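Local atomic coordinates of type III restriction-modification enzyme EcoP15I Res subunit (PDB entry 4ZCF), a protein that serves as the restriction subunit of EcoP15I, an ATP-dependent type III endonuclease that, together with the Mod subunit, cleaves DNA 25-27 base pairs from its recognition site. Residues I478-L489 / L504-N512; L692-L700 / T762-I770. All blocks are in the same frame, centred on the assembly; numbering follows the deposited sequence.

Contact 1 of 2, residues I478-L489 / L504-N512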
ATOM      1  N   ILE C 478     -14.741 -13.661  13.134  1.00 61.93           N
ATOM      2  CA  ILE C 478     -16.051 -13.173  12.698  1.00 61.44           C
ATOM      3  C   ILE C 478     -16.059 -13.029  11.174  1.00 63.22           C
ATOM      4  O   ILE C 478     -17.059 -13.362  10.539  1.00 61.58           O
ATOM      5  CB  ILE C 478     -16.479 -11.888  13.482  1.00 64.84           C
ATOM      6  CG1 ILE C 478     -17.436 -12.248  14.630  1.00 65.23           C
ATOM      7  CG2 ILE C 478     -17.096 -10.797  12.595  1.00 65.60           C
ATOM      8  CD1 ILE C 478     -16.840 -12.122  15.987  1.00 75.87           C
ATOM      9  N   ASN C 479     -14.928 -12.575  10.596  1.00 60.22           N
ATOM     10  CA  ASN C 479     -14.767 -12.434   9.147  1.00 60.91           C
ATOM     11  C   ASN C 479     -14.877 -13.799   8.440  1.00 65.50           C
ATOM     12  O   ASN C 479     -15.547 -13.897   7.411  1.00 64.76           O
ATOM     13  CB  ASN C 479     -13.441 -11.763   8.824  1.00 61.82           C
ATOM     14  N   GLU C 480     -14.279 -14.853   9.040  1.00 63.45           N
ATOM     15  CA  GLU C 480     -14.306 -16.229   8.538  1.00 64.31           C
ATOM     16  C   GLU C 480     -15.725 -16.811   8.528  1.00 68.39           C
ATOM     17  O   GLU C 480     -16.046 -17.575   7.618  1.00 69.00           O
ATOM     18  CB  GLU C 480     -13.348 -17.120   9.348  1.00 66.35           C
ATOM     19  CG  GLU C 480     -12.845 -18.329   8.570  1.00 81.90           C
ATOM     20  CD  GLU C 480     -11.583 -19.001   9.088  1.00111.79           C
ATOM     21  OE1 GLU C 480     -11.144 -18.683  10.220  1.00108.06           O
ATOM     22  OE2 GLU C 480     -11.037 -19.861   8.356  1.00105.84           O
ATOM     23  N   ILE C 481     -16.571 -16.439   9.526  1.00 64.18           N
ATOM     24  CA  ILE C 481     -17.983 -16.843   9.641  1.00 63.94           C
ATOM     25  C   ILE C 481     -18.759 -16.238   8.454  1.00 70.05           C
ATOM     26  O   ILE C 481     -19.448 -16.953   7.725  1.00 70.28           O
ATOM     27  CB  ILE C 481     -18.591 -16.406  11.014  1.00 66.48           C
ATOM     28  CG1 ILE C 481     -17.979 -17.206  12.193  1.00 66.32           C
ATOM     29  CG2 ILE C 481     -20.129 -16.510  11.010  1.00 66.57           C
ATOM     30  CD1 ILE C 481     -18.016 -16.487  13.546  1.00 68.79           C
ATOM     31  N   LEU C 482     -18.592 -14.921   8.253  1.00 67.60           N
ATOM     32  CA  LEU C 482     -19.212 -14.116   7.199  1.00 67.52           C
ATOM     33  C   LEU C 482     -18.781 -14.567   5.814  1.00 72.19           C
ATOM     34  O   LEU C 482     -19.571 -14.479   4.870  1.00 72.86           O
ATOM     35  CB  LEU C 482     -18.860 -12.639   7.422  1.00 67.28           C
ATOM     36  CG  LEU C 482     -19.831 -11.764   8.245  1.00 70.91           C
ATOM     37  CD1 LEU C 482     -20.185 -12.372   9.612  1.00 70.63           C
ATOM     38  CD2 LEU C 482     -19.219 -10.433   8.490  1.00 72.97           C
ATOM     39  N   HIS C 483     -17.542 -15.075   5.701  1.00 68.51           N
ATOM     40  CA  HIS C 483     -16.971 -15.600   4.464  1.00 68.13           C
ATOM     41  C   HIS C 483     -17.641 -16.922   4.081  1.00 72.11           C
ATOM     42  O   HIS C 483     -18.097 -17.065   2.945  1.00 70.96           O
ATOM     43  CB  HIS C 483     -15.469 -15.795   4.628  1.00 68.87           C
ATOM     44  N   ASP C 484     -17.739 -17.863   5.052  1.00 69.67           N
ATOM     45  CA  ASP C 484     -18.326 -19.202   4.893  1.00 69.55           C
ATOM     46  C   ASP C 484     -19.864 -19.234   4.822  1.00 75.22           C
ATOM     47  O   ASP C 484     -20.437 -20.322   4.706  1.00 75.36           O
ATOM     48  CB  ASP C 484     -17.826 -20.125   5.997  1.00 69.91           C
ATOM     49  N   LYS C 485     -20.525 -18.047   4.866  1.00 72.53           N
ATOM     50  CA  LYS C 485     -21.987 -17.883   4.844  1.00 72.31           C
ATOM     51  C   LYS C 485     -22.700 -18.530   3.642  1.00 77.41           C
ATOM     52  O   LYS C 485     -23.636 -19.299   3.847  1.00 76.42           O
ATOM     53  CB  LYS C 485     -22.388 -16.407   5.014  1.00 73.40           C
ATOM     54  CG  LYS C 485     -23.712 -16.228   5.740  1.00 79.75           C
ATOM     55  CD  LYS C 485     -24.192 -14.788   5.686  1.00 88.85           C
ATOM     56  CE  LYS C 485     -25.647 -14.667   6.064  1.00 98.17           C
ATOM     57  NZ  LYS C 485     -26.197 -13.331   5.709  1.00107.77           N
ATOM     58  N   GLU C 486     -22.257 -18.231   2.403  1.00 75.66           N
ATOM     59  CA  GLU C 486     -22.842 -18.779   1.165  1.00 76.03           C
ATOM     60  C   GLU C 486     -22.573 -20.277   1.049  1.00 79.40           C
ATOM     61  O   GLU C 486     -23.349 -20.994   0.415  1.00 78.39           O
ATOM     62  CB  GLU C 486     -22.278 -18.057  -0.053  1.00 76.97           C
ATOM     63  N   LEU C 487     -21.462 -20.734   1.664  1.00 75.94           N
ATOM     64  CA  LEU C 487     -21.042 -22.130   1.688  1.00 75.22           C
ATOM     65  C   LEU C 487     -21.966 -22.939   2.586  1.00 78.56           C
ATOM     66  O   LEU C 487     -22.514 -23.933   2.122  1.00 78.16           O
ATOM     67  CB  LEU C 487     -19.575 -22.260   2.127  1.00 75.11           C
ATOM     68  CG  LEU C 487     -18.546 -21.563   1.235  1.00 80.02           C
ATOM     69  CD1 LEU C 487     -17.226 -21.388   1.960  1.00 80.37           C
ATOM     70  CD2 LEU C 487     -18.347 -22.313  -0.080  1.00 82.24           C
ATOM     71  N   LEU C 488     -22.202 -22.478   3.840  1.00 74.60           N
ATOM     72  CA  LEU C 488     -23.090 -23.134   4.810  1.00 74.11           C
ATOM     73  C   LEU C 488     -24.525 -23.320   4.318  1.00 76.94           C
ATOM     74  O   LEU C 488     -25.165 -24.298   4.702  1.00 77.26           O
ATOM     75  CB  LEU C 488     -23.126 -22.378   6.153  1.00 74.29           C
ATOM     76  CG  LEU C 488     -22.123 -22.760   7.252  1.00 79.05           C
ATOM     77  CD1 LEU C 488     -22.393 -21.941   8.520  1.00 78.75           C
ATOM     78  CD2 LEU C 488     -22.159 -24.274   7.580  1.00 81.02           C
ATOM     79  N   LEU C 489     -25.039 -22.376   3.510  1.00 72.08           N
ATOM     80  CA  LEU C 489     -26.412 -22.421   3.002  1.00 71.96           C
ATOM     81  C   LEU C 489     -26.560 -23.313   1.756  1.00 77.09           C
ATOM     82  O   LEU C 489     -27.683 -23.679   1.394  1.00 77.14           O
ATOM     83  CB  LEU C 489     -26.955 -20.993   2.753  1.00 71.87           C
ATOM     84  CG  LEU C 489     -26.870 -19.992   3.932  1.00 75.79           C
ATOM     85  CD1 LEU C 489     -26.868 -18.562   3.447  1.00 76.00           C
ATOM     86  CD2 LEU C 489     -27.987 -20.181   4.904  1.00 76.41           C
ATOM     87  N   LEU C 504     -17.984 -15.225  20.131  1.00 69.87           N
ATOM     88  CA  LEU C 504     -18.234 -14.984  18.698  1.00 69.21           C
ATOM     89  C   LEU C 504     -19.716 -14.826  18.323  1.00 72.47           C
ATOM     90  O   LEU C 504     -20.021 -14.597  17.148  1.00 71.14           O
ATOM     91  CB  LEU C 504     -17.612 -16.109  17.834  1.00 69.14           C
ATOM     92  CG  LEU C 504     -16.118 -16.410  18.000  1.00 73.39           C
ATOM     93  CD1 LEU C 504     -15.712 -17.572  17.114  1.00 73.31           C
ATOM     94  CD2 LEU C 504     -15.255 -15.178  17.711  1.00 75.15           C
ATOM     95  N   ARG C 505     -20.631 -14.928  19.318  1.00 69.41           N
ATOM     96  CA  ARG C 505     -22.090 -14.838  19.146  1.00 68.74           C
ATOM     97  C   ARG C 505     -22.575 -13.668  18.293  1.00 72.67           C
ATOM     98  O   ARG C 505     -23.542 -13.825  17.543  1.00 73.07           O
ATOM     99  CB  ARG C 505     -22.806 -14.865  20.501  1.00 67.91           C
ATOM    100  CG  ARG C 505     -22.631 -13.597  21.336  1.00 75.33           C
ATOM    101  CD  ARG C 505     -23.003 -13.836  22.777  1.00 75.64           C
ATOM    102  NE  ARG C 505     -22.663 -12.701  23.632  1.00 71.80           N
ATOM    103  CZ  ARG C 505     -21.501 -12.549  24.258  1.00 80.66           C
ATOM    104  NH1 ARG C 505     -20.544 -13.460  24.129  1.00 63.10           N
ATOM    105  NH2 ARG C 505     -21.288 -11.487  25.019  1.00 71.99           N
ATOM    106  N   GLU C 506     -21.884 -12.512  18.389  1.00 68.11           N
ATOM    107  CA  GLU C 506     -22.199 -11.264  17.689  1.00 66.95           C
ATOM    108  C   GLU C 506     -22.079 -11.367  16.175  1.00 68.86           C
ATOM    109  O   GLU C 506     -22.630 -10.532  15.457  1.00 69.51           O
ATOM    110  CB  GLU C 506     -21.320 -10.144  18.219  1.00 67.57           C
ATOM    111  N   GLY C 507     -21.365 -12.386  15.711  1.00 63.54           N
ATOM    112  CA  GLY C 507     -21.138 -12.652  14.295  1.00 62.21           C
ATOM    113  C   GLY C 507     -22.089 -13.659  13.688  1.00 63.95           C
ATOM    114  O   GLY C 507     -21.862 -14.120  12.566  1.00 63.28           O
ATOM    115  N   TRP C 508     -23.157 -13.982  14.393  1.00 59.15           N
ATOM    116  CA  TRP C 508     -24.146 -14.886  13.851  1.00 57.75           C
ATOM    117  C   TRP C 508     -25.439 -14.170  13.585  1.00 61.94           C
ATOM    118  O   TRP C 508     -26.036 -13.634  14.475  1.00 62.83           O
ATOM    119  CB  TRP C 508     -24.341 -16.046  14.811  1.00 55.70           C
ATOM    120  CG  TRP C 508     -23.132 -16.874  14.858  1.00 55.99           C
ATOM    121  CD1 TRP C 508     -22.144 -16.817  15.772  1.00 58.69           C
ATOM    122  CD2 TRP C 508     -22.744 -17.851  13.907  1.00 55.49           C
ATOM    123  NE1 TRP C 508     -21.174 -17.713  15.469  1.00 57.83           N
ATOM    124  CE2 TRP C 508     -21.520 -18.362  14.318  1.00 59.01           C
ATOM    125  CE3 TRP C 508     -23.322 -18.348  12.749  1.00 56.32           C
ATOM    126  CZ2 TRP C 508     -20.863 -19.338  13.617  1.00 57.75           C
ATOM    127  CZ3 TRP C 508     -22.672 -19.306  12.066  1.00 57.21           C
ATOM    128  CH2 TRP C 508     -21.460 -19.799  12.497  1.00 57.64           C
ATOM    129  N   ASP C 509     -25.855 -14.133  12.338  1.00 57.35           N
ATOM    130  CA  ASP C 509     -27.192 -13.749  12.025  1.00 57.08           C
ATOM    131  C   ASP C 509     -27.620 -14.440  10.763  1.00 60.42           C
ATOM    132  O   ASP C 509     -27.827 -13.816   9.747  1.00 60.54           O
ATOM    133  CB  ASP C 509     -27.264 -12.238  11.867  1.00 59.27           C
ATOM    134  CG  ASP C 509     -28.668 -11.732  11.769  1.00 74.38           C
ATOM    135  OD1 ASP C 509     -29.598 -12.519  11.929  1.00 76.10           O
ATOM    136  OD2 ASP C 509     -28.857 -10.543  11.528  1.00 83.64           O
ATOM    137  N   ASN C 510     -27.786 -15.739  10.840  1.00 55.80           N
ATOM    138  CA  ASN C 510     -27.911 -16.543   9.661  1.00 54.60           C
ATOM    139  C   ASN C 510     -29.352 -16.900   9.578  1.00 56.84           C
ATOM    140  O   ASN C 510     -29.897 -17.359  10.534  1.00 56.32           O
ATOM    141  CB  ASN C 510     -27.093 -17.803   9.844  1.00 53.57           C
ATOM    142  CG  ASN C 510     -26.955 -18.597   8.577  1.00 76.80           C
ATOM    143  OD1 ASN C 510     -27.911 -19.155   8.075  1.00 64.39           O
ATOM    144  ND2 ASN C 510     -25.757 -18.646   8.054  1.00 72.47           N
ATOM    145  N   PRO C 511     -30.002 -16.656   8.459  1.00 52.53           N
ATOM    146  CA  PRO C 511     -31.458 -16.902   8.427  1.00 52.21           C
ATOM    147  C   PRO C 511     -31.847 -18.379   8.607  1.00 56.77           C
ATOM    148  O   PRO C 511     -32.853 -18.658   9.253  1.00 55.77           O
ATOM    149  CB  PRO C 511     -31.883 -16.352   7.060  1.00 53.78           C
ATOM    150  CG  PRO C 511     -30.652 -16.407   6.219  1.00 57.98           C
ATOM    151  CD  PRO C 511     -29.503 -16.164   7.153  1.00 53.49           C
ATOM    152  N   ASN C 512     -31.023 -19.320   8.074  1.00 54.26           N
ATOM    153  CA  ASN C 512     -31.239 -20.765   8.148  1.00 54.43           C
ATOM    154  C   ASN C 512     -30.850 -21.448   9.470  1.00 60.18           C
ATOM    155  O   ASN C 512     -30.917 -22.678   9.557  1.00 60.86           O
ATOM    156  CB  ASN C 512     -30.671 -21.492   6.917  1.00 54.69           C
ATOM    157  CG  ASN C 512     -31.464 -21.300   5.635  1.00 73.23           C
ATOM    158  OD1 ASN C 512     -32.087 -20.256   5.396  1.00 62.23           O
ATOM    159  ND2 ASN C 512     -31.394 -22.278   4.740  1.00 64.79           N
TER

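Contact 2 of 2, residues L692-L700 / T762-I770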
ATOM      1  N   LEU C 692     -50.074   5.008 -26.882  1.00 60.03           N
ATOM      2  CA  LEU C 692     -49.686   6.407 -26.706  1.00 59.72           C
ATOM      3  C   LEU C 692     -50.903   7.267 -26.344  1.00 65.49           C
ATOM      4  O   LEU C 692     -50.835   8.061 -25.404  1.00 64.20           O
ATOM      5  CB  LEU C 692     -49.023   6.909 -28.011  1.00 59.38           C
ATOM      6  CG  LEU C 692     -48.084   8.109 -27.895  1.00 63.26           C
ATOM      7  CD1 LEU C 692     -46.778   7.836 -28.573  1.00 63.27           C
ATOM      8  CD2 LEU C 692     -48.699   9.334 -28.504  1.00 66.01           C
ATOM      9  N   SER C 693     -52.029   7.058 -27.067  1.00 64.54           N
ATOM     10  CA  SER C 693     -53.294   7.765 -26.873  1.00 64.88           C
ATOM     11  C   SER C 693     -53.979   7.434 -25.544  1.00 68.57           C
ATOM     12  O   SER C 693     -54.661   8.293 -24.993  1.00 67.83           O
ATOM     13  CB  SER C 693     -54.231   7.529 -28.055  1.00 69.09           C
ATOM     14  OG  SER C 693     -54.623   6.171 -28.163  1.00 81.35           O
ATOM     15  N   ILE C 694     -53.784   6.207 -25.019  1.00 65.81           N
ATOM     16  CA  ILE C 694     -54.360   5.762 -23.742  1.00 65.56           C
ATOM     17  C   ILE C 694     -53.645   6.456 -22.567  1.00 69.41           C
ATOM     18  O   ILE C 694     -54.307   6.940 -21.641  1.00 68.46           O
ATOM     19  CB  ILE C 694     -54.382   4.211 -23.649  1.00 68.91           C
ATOM     20  CG1 ILE C 694     -55.251   3.610 -24.781  1.00 69.50           C
ATOM     21  CG2 ILE C 694     -54.851   3.724 -22.265  1.00 69.88           C
ATOM     22  CD1 ILE C 694     -54.875   2.187 -25.241  1.00 78.18           C
ATOM     23  N   PHE C 695     -52.297   6.543 -22.634  1.00 66.32           N
ATOM     24  CA  PHE C 695     -51.490   7.223 -21.611  1.00 65.82           C
ATOM     25  C   PHE C 695     -51.669   8.773 -21.671  1.00 72.03           C
ATOM     26  O   PHE C 695     -51.550   9.445 -20.640  1.00 71.38           O
ATOM     27  CB  PHE C 695     -50.000   6.789 -21.676  1.00 66.22           C
ATOM     28  CG  PHE C 695     -49.127   7.440 -20.627  1.00 66.19           C
ATOM     29  CD1 PHE C 695     -49.207   7.056 -19.292  1.00 68.14           C
ATOM     30  CD2 PHE C 695     -48.270   8.482 -20.962  1.00 66.62           C
ATOM     31  CE1 PHE C 695     -48.446   7.704 -18.313  1.00 68.34           C
ATOM     32  CE2 PHE C 695     -47.512   9.131 -19.981  1.00 68.40           C
ATOM     33  CZ  PHE C 695     -47.605   8.739 -18.664  1.00 66.32           C
ATOM     34  N   LYS C 696     -51.972   9.317 -22.873  1.00 70.30           N
ATOM     35  CA  LYS C 696     -52.219  10.747 -23.119  1.00 70.84           C
ATOM     36  C   LYS C 696     -53.535  11.185 -22.443  1.00 74.55           C
ATOM     37  O   LYS C 696     -53.565  12.235 -21.801  1.00 73.82           O
ATOM     38  CB  LYS C 696     -52.250  11.039 -24.637  1.00 73.69           C
ATOM     39  CG  LYS C 696     -52.486  12.510 -25.011  1.00 85.43           C
ATOM     40  CD  LYS C 696     -51.568  13.007 -26.132  1.00 95.26           C
ATOM     41  CE  LYS C 696     -52.004  12.615 -27.524  1.00106.35           C
ATOM     42  NZ  LYS C 696     -51.038  13.088 -28.553  1.00114.99           N
ATOM     43  N   SER C 697     -54.606  10.370 -22.582  1.00 70.63           N
ATOM     44  CA  SER C 697     -55.929  10.607 -21.994  1.00 69.83           C
ATOM     45  C   SER C 697     -55.829  10.722 -20.474  1.00 72.50           C
ATOM     46  O   SER C 697     -56.334  11.698 -19.911  1.00 72.41           O
ATOM     47  CB  SER C 697     -56.900   9.499 -22.392  1.00 73.12           C
ATOM     48  OG  SER C 697     -57.089   9.488 -23.798  1.00 82.08           O
ATOM     49  N   PHE C 698     -55.136   9.750 -19.825  1.00 67.72           N
ATOM     50  CA  PHE C 698     -54.889   9.722 -18.382  1.00 67.26           C
ATOM     51  C   PHE C 698     -54.084  10.972 -17.958  1.00 72.42           C
ATOM     52  O   PHE C 698     -54.363  11.562 -16.911  1.00 72.70           O
ATOM     53  CB  PHE C 698     -54.143   8.426 -17.977  1.00 68.63           C
ATOM     54  CG  PHE C 698     -53.151   8.601 -16.847  1.00 70.38           C
ATOM     55  CD1 PHE C 698     -53.580   8.667 -15.525  1.00 73.59           C
ATOM     56  CD2 PHE C 698     -51.792   8.757 -17.109  1.00 72.68           C
ATOM     57  CE1 PHE C 698     -52.672   8.904 -14.490  1.00 74.57           C
ATOM     58  CE2 PHE C 698     -50.881   8.969 -16.068  1.00 75.41           C
ATOM     59  CZ  PHE C 698     -51.324   9.024 -14.766  1.00 73.71           C
ATOM     60  N   MET C 699     -53.074  11.341 -18.763  1.00 68.38           N
ATOM     61  CA  MET C 699     -52.203  12.484 -18.506  1.00 68.14           C
ATOM     62  C   MET C 699     -52.946  13.830 -18.494  1.00 75.24           C
ATOM     63  O   MET C 699     -52.639  14.680 -17.657  1.00 74.47           O
ATOM     64  CB  MET C 699     -51.033  12.493 -19.505  1.00 69.56           C
ATOM     65  CG  MET C 699     -49.731  12.939 -18.895  1.00 71.55           C
ATOM     66  SD  MET C 699     -49.202  11.937 -17.490  1.00 73.51           S
ATOM     67  CE  MET C 699     -48.211  13.099 -16.681  1.00 70.02           C
ATOM     68  N   LEU C 700     -53.926  14.005 -19.412  1.00 74.72           N
ATOM     69  CA  LEU C 700     -54.752  15.211 -19.556  1.00 75.79           C
ATOM     70  C   LEU C 700     -55.827  15.299 -18.453  1.00 83.46           C
ATOM     71  O   LEU C 700     -56.084  16.394 -17.945  1.00 83.43           O
ATOM     72  CB  LEU C 700     -55.395  15.278 -20.957  1.00 75.64           C
ATOM     73  CG  LEU C 700     -54.450  15.434 -22.156  1.00 79.86           C
ATOM     74  CD1 LEU C 700     -55.074  14.879 -23.419  1.00 79.61           C
ATOM     75  CD2 LEU C 700     -54.036  16.874 -22.364  1.00 82.59           C
ATOM     76  N   THR C 762     -42.388   6.866 -26.137  1.00 62.46           N
ATOM     77  CA  THR C 762     -43.830   7.133 -26.070  1.00 61.91           C
ATOM     78  C   THR C 762     -44.200   8.092 -24.922  1.00 63.74           C
ATOM     79  O   THR C 762     -45.177   8.828 -25.048  1.00 62.78           O
ATOM     80  CB  THR C 762     -44.645   5.847 -26.150  1.00 69.78           C
ATOM     81  OG1 THR C 762     -44.392   5.077 -24.981  1.00 75.79           O
ATOM     82  CG2 THR C 762     -44.342   5.035 -27.418  1.00 64.05           C
ATOM     83  N   LEU C 763     -43.399   8.094 -23.825  1.00 58.29           N
ATOM     84  CA  LEU C 763     -43.543   8.985 -22.672  1.00 57.15           C
ATOM     85  C   LEU C 763     -43.092  10.379 -23.103  1.00 61.79           C
ATOM     86  O   LEU C 763     -43.723  11.376 -22.762  1.00 62.22           O
ATOM     87  CB  LEU C 763     -42.651   8.513 -21.498  1.00 56.80           C
ATOM     88  CG  LEU C 763     -43.082   7.281 -20.716  1.00 60.07           C
ATOM     89  CD1 LEU C 763     -41.998   6.825 -19.763  1.00 59.21           C
ATOM     90  CD2 LEU C 763     -44.365   7.526 -19.976  1.00 62.25           C
ATOM     91  N   HIS C 764     -41.994  10.438 -23.857  1.00 57.57           N
ATOM     92  CA  HIS C 764     -41.439  11.674 -24.387  1.00 57.36           C
ATOM     93  C   HIS C 764     -42.383  12.302 -25.437  1.00 62.68           C
ATOM     94  O   HIS C 764     -42.531  13.519 -25.470  1.00 61.24           O
ATOM     95  CB  HIS C 764     -40.049  11.386 -24.971  1.00 57.48           C
ATOM     96  CG  HIS C 764     -39.444  12.530 -25.708  1.00 60.69           C
ATOM     97  ND1 HIS C 764     -39.015  13.670 -25.049  1.00 62.67           N
ATOM     98  CD2 HIS C 764     -39.193  12.663 -27.029  1.00 62.58           C
ATOM     99  CE1 HIS C 764     -38.536  14.466 -25.988  1.00 62.26           C
ATOM    100  NE2 HIS C 764     -38.618  13.901 -27.198  1.00 62.65           N
ATOM    101  N   LYS C 765     -43.015  11.466 -26.280  1.00 62.27           N
ATOM    102  CA  LYS C 765     -43.938  11.899 -27.333  1.00 63.21           C
ATOM    103  C   LYS C 765     -45.178  12.588 -26.753  1.00 69.16           C
ATOM    104  O   LYS C 765     -45.542  13.664 -27.229  1.00 69.21           O
ATOM    105  CB  LYS C 765     -44.332  10.730 -28.254  1.00 65.38           C
ATOM    106  CG  LYS C 765     -43.389  10.536 -29.434  1.00 77.30           C
ATOM    107  CD  LYS C 765     -43.643   9.207 -30.146  1.00 85.80           C
ATOM    108  CE  LYS C 765     -42.429   8.667 -30.867  1.00 95.29           C
ATOM    109  NZ  LYS C 765     -42.051   9.487 -32.052  1.00104.32           N
ATOM    110  N   VAL C 766     -45.806  11.979 -25.723  1.00 65.82           N
ATOM    111  CA  VAL C 766     -46.979  12.536 -25.054  1.00 65.53           C
ATOM    112  C   VAL C 766     -46.627  13.848 -24.349  1.00 69.39           C
ATOM    113  O   VAL C 766     -47.285  14.855 -24.614  1.00 69.48           O
ATOM    114  CB  VAL C 766     -47.758  11.542 -24.155  1.00 69.45           C
ATOM    115  CG1 VAL C 766     -48.424  10.452 -24.978  1.00 68.97           C
ATOM    116  CG2 VAL C 766     -46.875  10.936 -23.077  1.00 69.55           C
ATOM    117  N   PHE C 767     -45.530  13.864 -23.556  1.00 64.85           N
ATOM    118  CA  PHE C 767     -45.042  15.058 -22.858  1.00 64.26           C
ATOM    119  C   PHE C 767     -44.727  16.217 -23.826  1.00 71.16           C
ATOM    120  O   PHE C 767     -44.843  17.379 -23.441  1.00 71.31           O
ATOM    121  CB  PHE C 767     -43.834  14.735 -21.955  1.00 65.07           C
ATOM    122  CG  PHE C 767     -44.067  13.801 -20.779  1.00 65.22           C
ATOM    123  CD1 PHE C 767     -45.321  13.693 -20.189  1.00 67.23           C
ATOM    124  CD2 PHE C 767     -43.017  13.073 -20.231  1.00 65.99           C
ATOM    125  CE1 PHE C 767     -45.529  12.838 -19.103  1.00 67.72           C
ATOM    126  CE2 PHE C 767     -43.227  12.219 -19.142  1.00 68.34           C
ATOM    127  CZ  PHE C 767     -44.479  12.109 -18.585  1.00 66.53           C
ATOM    128  N   CYS C 768     -44.381  15.902 -25.082  1.00 70.09           N
ATOM    129  CA  CYS C 768     -44.109  16.889 -26.122  1.00 71.39           C
ATOM    130  C   CYS C 768     -45.411  17.534 -26.577  1.00 77.91           C
ATOM    131  O   CYS C 768     -45.461  18.758 -26.727  1.00 78.27           O
ATOM    132  CB  CYS C 768     -43.359  16.260 -27.293  1.00 72.12           C
ATOM    133  SG  CYS C 768     -41.561  16.220 -27.084  1.00 76.33           S
ATOM    134  N   ASP C 769     -46.464  16.705 -26.782  1.00 75.43           N
ATOM    135  CA  ASP C 769     -47.814  17.114 -27.186  1.00 75.49           C
ATOM    136  C   ASP C 769     -48.506  17.908 -26.050  1.00 80.84           C
ATOM    137  O   ASP C 769     -48.875  19.072 -26.242  1.00 80.57           O
ATOM    138  CB  ASP C 769     -48.651  15.874 -27.571  1.00 76.61           C
ATOM    139  CG  ASP C 769     -48.196  15.164 -28.832  1.00 80.72           C
ATOM    140  OD1 ASP C 769     -47.979  15.852 -29.859  1.00 79.21           O
ATOM    141  OD2 ASP C 769     -48.115  13.915 -28.813  1.00 84.56           O
ATOM    142  N   ILE C 770     -48.627  17.272 -24.866  1.00 77.81           N
ATOM    143  CA  ILE C 770     -49.237  17.766 -23.631  1.00 77.98           C
ATOM    144  C   ILE C 770     -48.852  19.216 -23.249  1.00 84.93           C
ATOM    145  O   ILE C 770     -47.695  19.619 -23.408  1.00 85.23           O
ATOM    146  CB  ILE C 770     -49.034  16.700 -22.496  1.00 80.45           C
ATOM    147  CG1 ILE C 770     -50.350  16.155 -21.946  1.00 80.24           C
ATOM    148  CG2 ILE C 770     -48.023  17.061 -21.402  1.00 80.97           C
ATOM    149  CD1 ILE C 770     -50.741  14.843 -22.524  1.00 82.35           C
TER

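Contact 1 of 2, residues I478-L489 / L504-N512
OD1 of N510 accepts a weak hydrogen bond from the backbone N of N512 (3.1 Å), and CD2 of L489 lies against that same oxygen. The methyl also reaches CB of N512 at 3.6 Å, so one leucine methyl packs against both asparagines. The amide of N512 is tied elsewhere: its OD1 accepts from V540 N and its ND2 donates to K397 O, which fixes the group's rotation.

Further along, W508 lies crosswise to I481. I481 keeps CG1 beside the backbone N (chi1 -69°), which leaves CG2 anti to that N and over one face of the indole, a CH-pi contact 3.8 Å from the centre of the six-membered ring and only 6° off its normal. L488 CD1 meets the ring edge instead, and NE1 is hydrogen-bonded to S500 OG. Were W508 an alanine, the I481 methyl would probably lose the ring it rests on and S500 OG its indole partner. G507, with no side chain, lets CG1 of I478 come within 3.7 Å of its CA.

The GWDNP run is consistent with helicase motif V, and D509 lines the AMP pocket, with R537 a long, weak ion-pair partner. The loop joins strands 497-501 and 513-518; W508 rests on L401 and I498 of the parallel sheet, while I478 and L482 of helix 475-483 touch helix 117-128, which contributes to the AMP site.

Contact 2 of 2, residues L692-L700 / T762-I770
K696 and D769 make the one polar link between the two segments, a salt bridge from NZ to OD2 at 3.0 Å whose hydrogen bond is weak. The lysine starts with CG anti to the backbone N (chi1 -179°), then bends at chi2 and chi3 to bring the ammonium across the aspartate. Nearer the backbone of the same lysine, CG passes CD1 of I770. K765 O and D769 OD2, two acceptors 3.0 Å apart, cannot bond each other; the ammonium probably eases their closeness.

Several other polar groups are served within their own helix or by neighbours. S693 O takes two bonds from one residue, S697: its backbone N and, at 3.0 Å, its OG, which stands 19° from the carbonyl plane. S693 OG is bonded to E690 O, T762 OG1 to K759 O, and H764 ND1 to Y745 OH. K765 NZ has a long, weak ion pair with D533 of a neighbouring subunit, whose F532 also meets H764 edge to face.

Carbon fills the rest. Over these segments the helix axes cross at -48° and approach to 9.8 Å. V766 stands in the middle, CG1 beside CD2 of L692 (3.7 Å) and CG2 at the edge of the F695 ring, in its plane. L763 CD2 meets CE2 of that ring obliquely, and F792 of helix 782-798 packs against it edge to face. CE of M699 meets CE1 of F767 at 3.6 Å, and SD stands at the ring edge, 5.5 Å from its centroid, a Met-aromatic contact. CD1 of I770, just past its helix, touches M699 CB and L700 CG.

The interface thus rests mostly on apolar contact; its single charged pair, weakly bonded and with D769 exposed, probably contributes less.

How the contacts relate
Both contacts are partly buried, but they share no element, and their centres lie 51 Å apart. Contact 1 sits nearer the middle of the chain, in the helicase-like region, packing a loop and helices beside a parallel sheet, with one residue reaching the nucleotide. Contact 2 is far out, remote from AMP and DNA, and almost wholly helical; its second helix also touches another protein chain, whereas no other chain touches contact 1. The chemistry follows: the first has no hydrogen bond between its segments, several of its polar side chains being bonded to the surrounding sheet and loops, while the second adds a surface salt bridge to an apolar helix interface.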